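Local coordinates for multicopper oxidase (Arthrobacter sp. FB24, PDB 3GDC) that acts as a multicopper oxidase, probably of laccase type, coupling substrate oxidation to the reduction of dioxygen to water at copper centres, at the interface of chains A and B. Numbering follows the deposited sequence. Chains: chain A/B, Multicopper oxidase.

Contacts 1 and 2 are neighbouring patches of one chain A to chain B interface, their C-alpha centres about 12 Å apart. They share A:Thr245, at the start of strand 245-249, and the chain B segment 250-253 runs from contact 1 into contact 2. Contact 1 gathers histidines of both chains that converge as likely ligands of a copper cluster; contact 2 adds a salt bridge, threonine hydroxyl bonds and bridging waters beside them. The interface is not an exact two-fold, and the assembly holds three copies, which fits a two-domain multicopper oxidase, probably a trimer with its trinuclear copper sites between subunits.

Contact 1: the interface of chains A and B. Residues chain A 222, 245, 269, 271, 273; chain B 91, 93, 132, 134, 142, 250-251.
A:His271 reaches into chain B between B:Gln250, B:Gly251 and B:His93. Its CB lies 3.5 Å from the backbone O of B:Gln250, and CG stays near the same oxygen. A:His271 ND1 meets B:Gln250 NE2 at 2.9 Å, edge-on to the imidazole with ring and amide planes 82° apart. A hydrogen bond here needs ND1 as acceptor; if A:His271 NE2 is a copper ligand, ND1 probably carries the hydrogen, and both the bond and the assignment of the amide ends are doubtful. B:Gln250 NE2 also makes a weak, bent bond of 2.9 Å to the backbone O of A:His271. The glutamine gets there with CG anti to its backbone N (chi1 -165°) and an extended chain. B:Gly251 CA sits over the centre of one imidazole face. At the tip A:His271 NE2 lies 3.5 Å from B:His93 NE2. A:His271 NE2 is also 3.7 Å from B:His132 NE2, the rings edge-to-face.

B:His93 also lays CE1 near the rim of the A:His222 ring, stacked with planes 20° apart. Tip to tip, A:His222 NE2 is 3.7 Å from B:His91 NE2. A:His269 NE2 is likewise 3.7 Å from B:His134 NE2. No direct bond joins these NE2 atoms; each group's spacing suits ligands probably sharing a copper.

B:His93 and B:His132 bind one copper and A:His269 another; the converging histidines probably form the trinuclear centre that reduces dioxygen.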
# COMPACT_ATOMS: atom_id res chain seq x y z
N HIS A 222 -9.01 -8.59 -5.88
CA HIS A 222 -8.48 -9.36 -7.00
C HIS A 222 -9.62 -10.00 -7.76
O HIS A 222 -10.56 -10.49 -7.15
CB HIS A 222 -7.52 -10.45 -6.49
CG HIS A 222 -7.10 -11.43 -7.55
ND1 HIS A 222 -6.42 -11.04 -8.69
CD2 HIS A 222 -7.26 -12.77 -7.65
CE1 HIS A 222 -6.19 -12.10 -9.44
NE2 HIS A 222 -6.69 -13.16 -8.83
N THR A 245 -4.94 -7.10 -9.36
CA THR A 245 -4.95 -6.99 -7.91
C THR A 245 -4.58 -5.56 -7.51
O THR A 245 -3.59 -5.02 -7.99
CB THR A 245 -3.92 -7.94 -7.25
OG1 THR A 245 -4.18 -9.29 -7.66
CG2 THR A 245 -3.99 -7.87 -5.73
N HIS A 269 -12.24 -11.40 -4.87
CA HIS A 269 -12.07 -11.43 -3.41
C HIS A 269 -10.87 -10.61 -2.98
O HIS A 269 -10.05 -10.20 -3.81
CB HIS A 269 -11.89 -12.88 -2.93
CG HIS A 269 -10.77 -13.60 -3.60
ND1 HIS A 269 -9.48 -13.57 -3.14
CD2 HIS A 269 -10.76 -14.37 -4.71
CE1 HIS A 269 -8.71 -14.30 -3.93
NE2 HIS A 269 -9.47 -14.79 -4.90
N HIS A 271 -7.22 -10.30 -1.81
CA HIS A 271 -6.06 -11.18 -1.92
C HIS A 271 -5.36 -11.32 -0.56
O HIS A 271 -4.26 -11.88 -0.46
CB HIS A 271 -5.10 -10.75 -3.04
CG HIS A 271 -4.37 -11.90 -3.67
ND1 HIS A 271 -3.55 -12.74 -2.94
CD2 HIS A 271 -4.36 -12.37 -4.94
CE1 HIS A 271 -3.06 -13.67 -3.74
NE2 HIS A 271 -3.54 -13.46 -4.96
N THR A 273 -6.01 -13.48 2.30
CA THR A 273 -6.77 -14.73 2.43
C THR A 273 -7.68 -14.80 3.67
O THR A 273 -8.80 -15.29 3.59
CB THR A 273 -5.84 -15.97 2.35
OG1 THR A 273 -5.13 -16.14 3.58
CG2 THR A 273 -4.84 -15.79 1.21
N HIS B 91 -3.92 -22.03 -10.06
CA HIS B 91 -4.63 -20.83 -10.46
C HIS B 91 -3.62 -19.83 -11.00
O HIS B 91 -2.70 -19.44 -10.30
CB HIS B 91 -5.40 -20.23 -9.29
CG HIS B 91 -5.96 -18.88 -9.60
ND1 HIS B 91 -6.89 -18.67 -10.59
CD2 HIS B 91 -5.70 -17.66 -9.07
CE1 HIS B 91 -7.19 -17.39 -10.66
NE2 HIS B 91 -6.48 -16.75 -9.74
N HIS B 93 -2.67 -16.05 -12.61
CA HIS B 93 -2.99 -14.64 -12.79
C HIS B 93 -2.70 -14.33 -14.25
O HIS B 93 -1.54 -14.24 -14.66
CB HIS B 93 -2.13 -13.78 -11.87
CG HIS B 93 -2.54 -13.81 -10.43
ND1 HIS B 93 -2.90 -12.68 -9.73
CD2 HIS B 93 -2.66 -14.84 -9.55
CE1 HIS B 93 -3.20 -13.00 -8.49
NE2 HIS B 93 -3.07 -14.31 -8.35
N HIS B 132 -0.54 -19.94 -8.39
CA HIS B 132 -0.50 -20.58 -7.09
C HIS B 132 -1.70 -21.50 -6.91
O HIS B 132 -2.67 -21.43 -7.67
CB HIS B 132 -0.43 -19.54 -5.97
CG HIS B 132 -1.60 -18.60 -5.96
ND1 HIS B 132 -2.81 -18.92 -5.40
CD2 HIS B 132 -1.73 -17.34 -6.44
CE1 HIS B 132 -3.64 -17.90 -5.53
NE2 HIS B 132 -3.01 -16.93 -6.16
N HIS B 134 -5.17 -22.91 -5.50
CA HIS B 134 -6.40 -22.25 -5.05
C HIS B 134 -7.37 -23.19 -4.32
O HIS B 134 -8.58 -22.96 -4.29
CB HIS B 134 -7.08 -21.52 -6.22
CG HIS B 134 -7.88 -20.34 -5.78
ND1 HIS B 134 -9.09 -20.47 -5.14
CD2 HIS B 134 -7.64 -19.01 -5.88
CE1 HIS B 134 -9.57 -19.27 -4.86
NE2 HIS B 134 -8.70 -18.37 -5.29
N ILE B 142 -1.34 -21.86 -0.26
CA ILE B 142 -0.33 -20.95 -0.79
C ILE B 142 0.92 -21.00 0.08
O ILE B 142 2.03 -21.14 -0.43
CB ILE B 142 -0.81 -19.48 -0.87
CG1 ILE B 142 -2.11 -19.37 -1.67
CG2 ILE B 142 0.28 -18.60 -1.48
CD1 ILE B 142 -2.89 -18.07 -1.40
N GLN B 250 0.06 -9.21 -1.00
CA GLN B 250 0.11 -10.52 -1.64
C GLN B 250 -0.59 -10.47 -3.02
O GLN B 250 -1.70 -9.94 -3.15
CB GLN B 250 -0.50 -11.60 -0.76
CG GLN B 250 -0.14 -13.04 -1.22
CD GLN B 250 -0.98 -14.11 -0.55
OE1 GLN B 250 -0.44 -15.06 0.05
NE2 GLN B 250 -2.29 -13.98 -0.64
N GLY B 251 0.09 -11.01 -4.03
CA GLY B 251 -0.44 -11.03 -5.39
C GLY B 251 -0.01 -9.85 -6.24
O GLY B 251 -0.20 -9.87 -7.46

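Contact 2: the interface of chains A and B. Residues chain A 227, 241-245; chain B 232-233, 235, 252-253.
Strand 241-243 of chain A, extended at A:Tyr242 and A:Thr243, faces the chain B loop that follows strand 228-232, in which B:Thr233 takes a positive phi (62°). The hydroxyl OG1 of B:Thr235 donates to the backbone O of A:Tyr242 at 2.7 Å, in the carbonyl plane and on a lone pair, while its CB packs near CD2 of the tyrosine ring. Next along the strand, A:Thr243 OG1 and B:Thr233 OG1 share a 2.9 Å hydrogen bond of undecided direction, the two side chains crossing at about a right angle.

B:Arg253 grips the A:Asp244 carboxylate end-on, one nitrogen to each oxygen. B:Arg253 NH2 meets A:Asp244 OD1 on its syn side at 2.7 Å, a hydrogen bond and salt bridge. B:Arg253 NH1 hydrogen-bonds A:Asp244 OD2 at 3.0 Å from above the carboxylate plane. The two flat groups are twisted 46° apart. With CG between backbone N and carbonyl carbon (chi1 57°), A:Asp244 presents both oxygens to the arginine. A:Asp244 OD1 also accepts from A:Thr245 OG1 at 3.0 Å, a second-shell bond that should help fix the carboxylate. B:Thr233 CG2 covers one guanidinium face near its rim, and A:Phe227 CZ points tip to tip at NH1, its ring nearly perpendicular to the guanidinium and backed by A:Asp244 CB.

A:Glu241 lies across B:Pro232 CB, its OE1 held by waters 2 and 3. Water 2 continues to B:Thr233 OG1 and to water 1, which joins A:Tyr242 N to B:Pro232 O and B:Thr235 OG1. Water 3 links A:Glu241 OE1 and A:Thr245 O to the amide of B:Gln252, whose NE2 stands 3.0 Å from the water oxygen.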
# COMPACT_ATOMS: atom_id res chain seq x y z
N PHE A 227 -8.23 -8.58 -16.07
CA PHE A 227 -7.39 -7.45 -15.75
C PHE A 227 -8.23 -6.19 -15.90
O PHE A 227 -9.18 -6.17 -16.69
CB PHE A 227 -6.18 -7.40 -16.68
CG PHE A 227 -5.04 -8.25 -16.23
CD1 PHE A 227 -5.14 -9.64 -16.29
CD2 PHE A 227 -3.88 -7.68 -15.72
CE1 PHE A 227 -4.09 -10.44 -15.85
CE2 PHE A 227 -2.83 -8.48 -15.28
CZ PHE A 227 -2.95 -9.85 -15.35
N GLU A 241 -2.72 2.20 -13.51
CA GLU A 241 -2.29 0.80 -13.52
C GLU A 241 -3.17 -0.05 -14.41
O GLU A 241 -4.34 0.27 -14.62
CB GLU A 241 -2.34 0.21 -12.09
CG GLU A 241 -1.14 0.59 -11.23
CD GLU A 241 -1.11 -0.12 -9.88
OE1 GLU A 241 -1.06 -1.37 -9.86
OE2 GLU A 241 -1.10 0.57 -8.83
N TYR A 242 -2.61 -1.13 -14.94
CA TYR A 242 -3.40 -2.17 -15.58
C TYR A 242 -3.01 -3.47 -14.87
O TYR A 242 -1.85 -3.89 -14.95
CB TYR A 242 -3.09 -2.24 -17.08
CG TYR A 242 -3.90 -3.25 -17.86
CD1 TYR A 242 -5.28 -3.11 -18.01
CD2 TYR A 242 -3.28 -4.35 -18.48
CE1 TYR A 242 -6.03 -4.02 -18.73
CE2 TYR A 242 -4.04 -5.28 -19.21
CZ TYR A 242 -5.41 -5.10 -19.34
OH TYR A 242 -6.19 -5.99 -20.05
N THR A 243 -3.95 -4.06 -14.15
CA THR A 243 -3.61 -5.13 -13.21
C THR A 243 -4.81 -6.00 -12.84
O THR A 243 -5.92 -5.74 -13.27
CB THR A 243 -2.93 -4.55 -11.94
OG1 THR A 243 -2.38 -5.61 -11.15
CG2 THR A 243 -3.92 -3.72 -11.12
N ASP A 244 -4.57 -7.05 -12.05
CA ASP A 244 -5.66 -7.88 -11.56
C ASP A 244 -5.83 -7.82 -10.04
O ASP A 244 -6.76 -8.42 -9.51
CB ASP A 244 -5.50 -9.34 -12.02
CG ASP A 244 -4.17 -9.96 -11.57
OD1 ASP A 244 -3.58 -9.47 -10.60
OD2 ASP A 244 -3.73 -10.93 -12.21
N THR A 245 -4.94 -7.10 -9.36
CA THR A 245 -4.95 -6.99 -7.91
C THR A 245 -4.58 -5.56 -7.51
O THR A 245 -3.59 -5.02 -7.99
CB THR A 245 -3.92 -7.94 -7.25
OG1 THR A 245 -4.18 -9.29 -7.66
CG2 THR A 245 -3.99 -7.87 -5.73
N PRO B 232 4.62 -1.42 -12.25
CA PRO B 232 3.61 -2.24 -11.59
C PRO B 232 3.04 -3.27 -12.53
O PRO B 232 2.63 -2.93 -13.64
CB PRO B 232 2.54 -1.21 -11.18
CG PRO B 232 3.28 0.07 -11.07
CD PRO B 232 4.31 0.02 -12.14
N THR B 233 3.08 -4.53 -12.10
CA THR B 233 2.56 -5.68 -12.84
C THR B 233 3.29 -5.90 -14.18
O THR B 233 2.97 -6.83 -14.91
CB THR B 233 1.00 -5.61 -13.01
OG1 THR B 233 0.42 -5.06 -11.82
CG2 THR B 233 0.40 -6.99 -13.27
N THR B 235 2.97 -4.36 -16.82
CA THR B 235 1.98 -4.32 -17.89
C THR B 235 2.08 -3.08 -18.79
O THR B 235 1.39 -2.99 -19.81
CB THR B 235 0.55 -4.40 -17.33
OG1 THR B 235 0.42 -3.43 -16.28
CG2 THR B 235 0.28 -5.81 -16.77
N GLN B 252 0.55 -8.82 -5.61
CA GLN B 252 1.15 -7.73 -6.37
C GLN B 252 2.57 -8.11 -6.77
O GLN B 252 3.24 -8.90 -6.09
CB GLN B 252 1.13 -6.41 -5.61
CG GLN B 252 -0.26 -5.76 -5.56
CD GLN B 252 -0.23 -4.39 -4.92
OE1 GLN B 252 0.41 -4.18 -3.89
NE2 GLN B 252 -0.95 -3.43 -5.52
N ARG B 253 3.00 -7.54 -7.88
CA ARG B 253 4.29 -7.84 -8.48
C ARG B 253 4.60 -6.76 -9.50
O ARG B 253 3.72 -5.98 -9.88
CB ARG B 253 4.27 -9.21 -9.17
CG ARG B 253 3.41 -9.33 -10.41
CD ARG B 253 1.92 -9.51 -10.08
NE ARG B 253 1.14 -9.86 -11.27
CZ ARG B 253 -0.19 -9.97 -11.29
NH1 ARG B 253 -0.79 -10.27 -12.43
NH2 ARG B 253 -0.91 -9.78 -10.19
O HOH W 1 0.27 -1.18 -14.50
O HOH W 2 -0.25 -2.68 -12.07
O HOH W 3 -1.18 -3.72 -8.46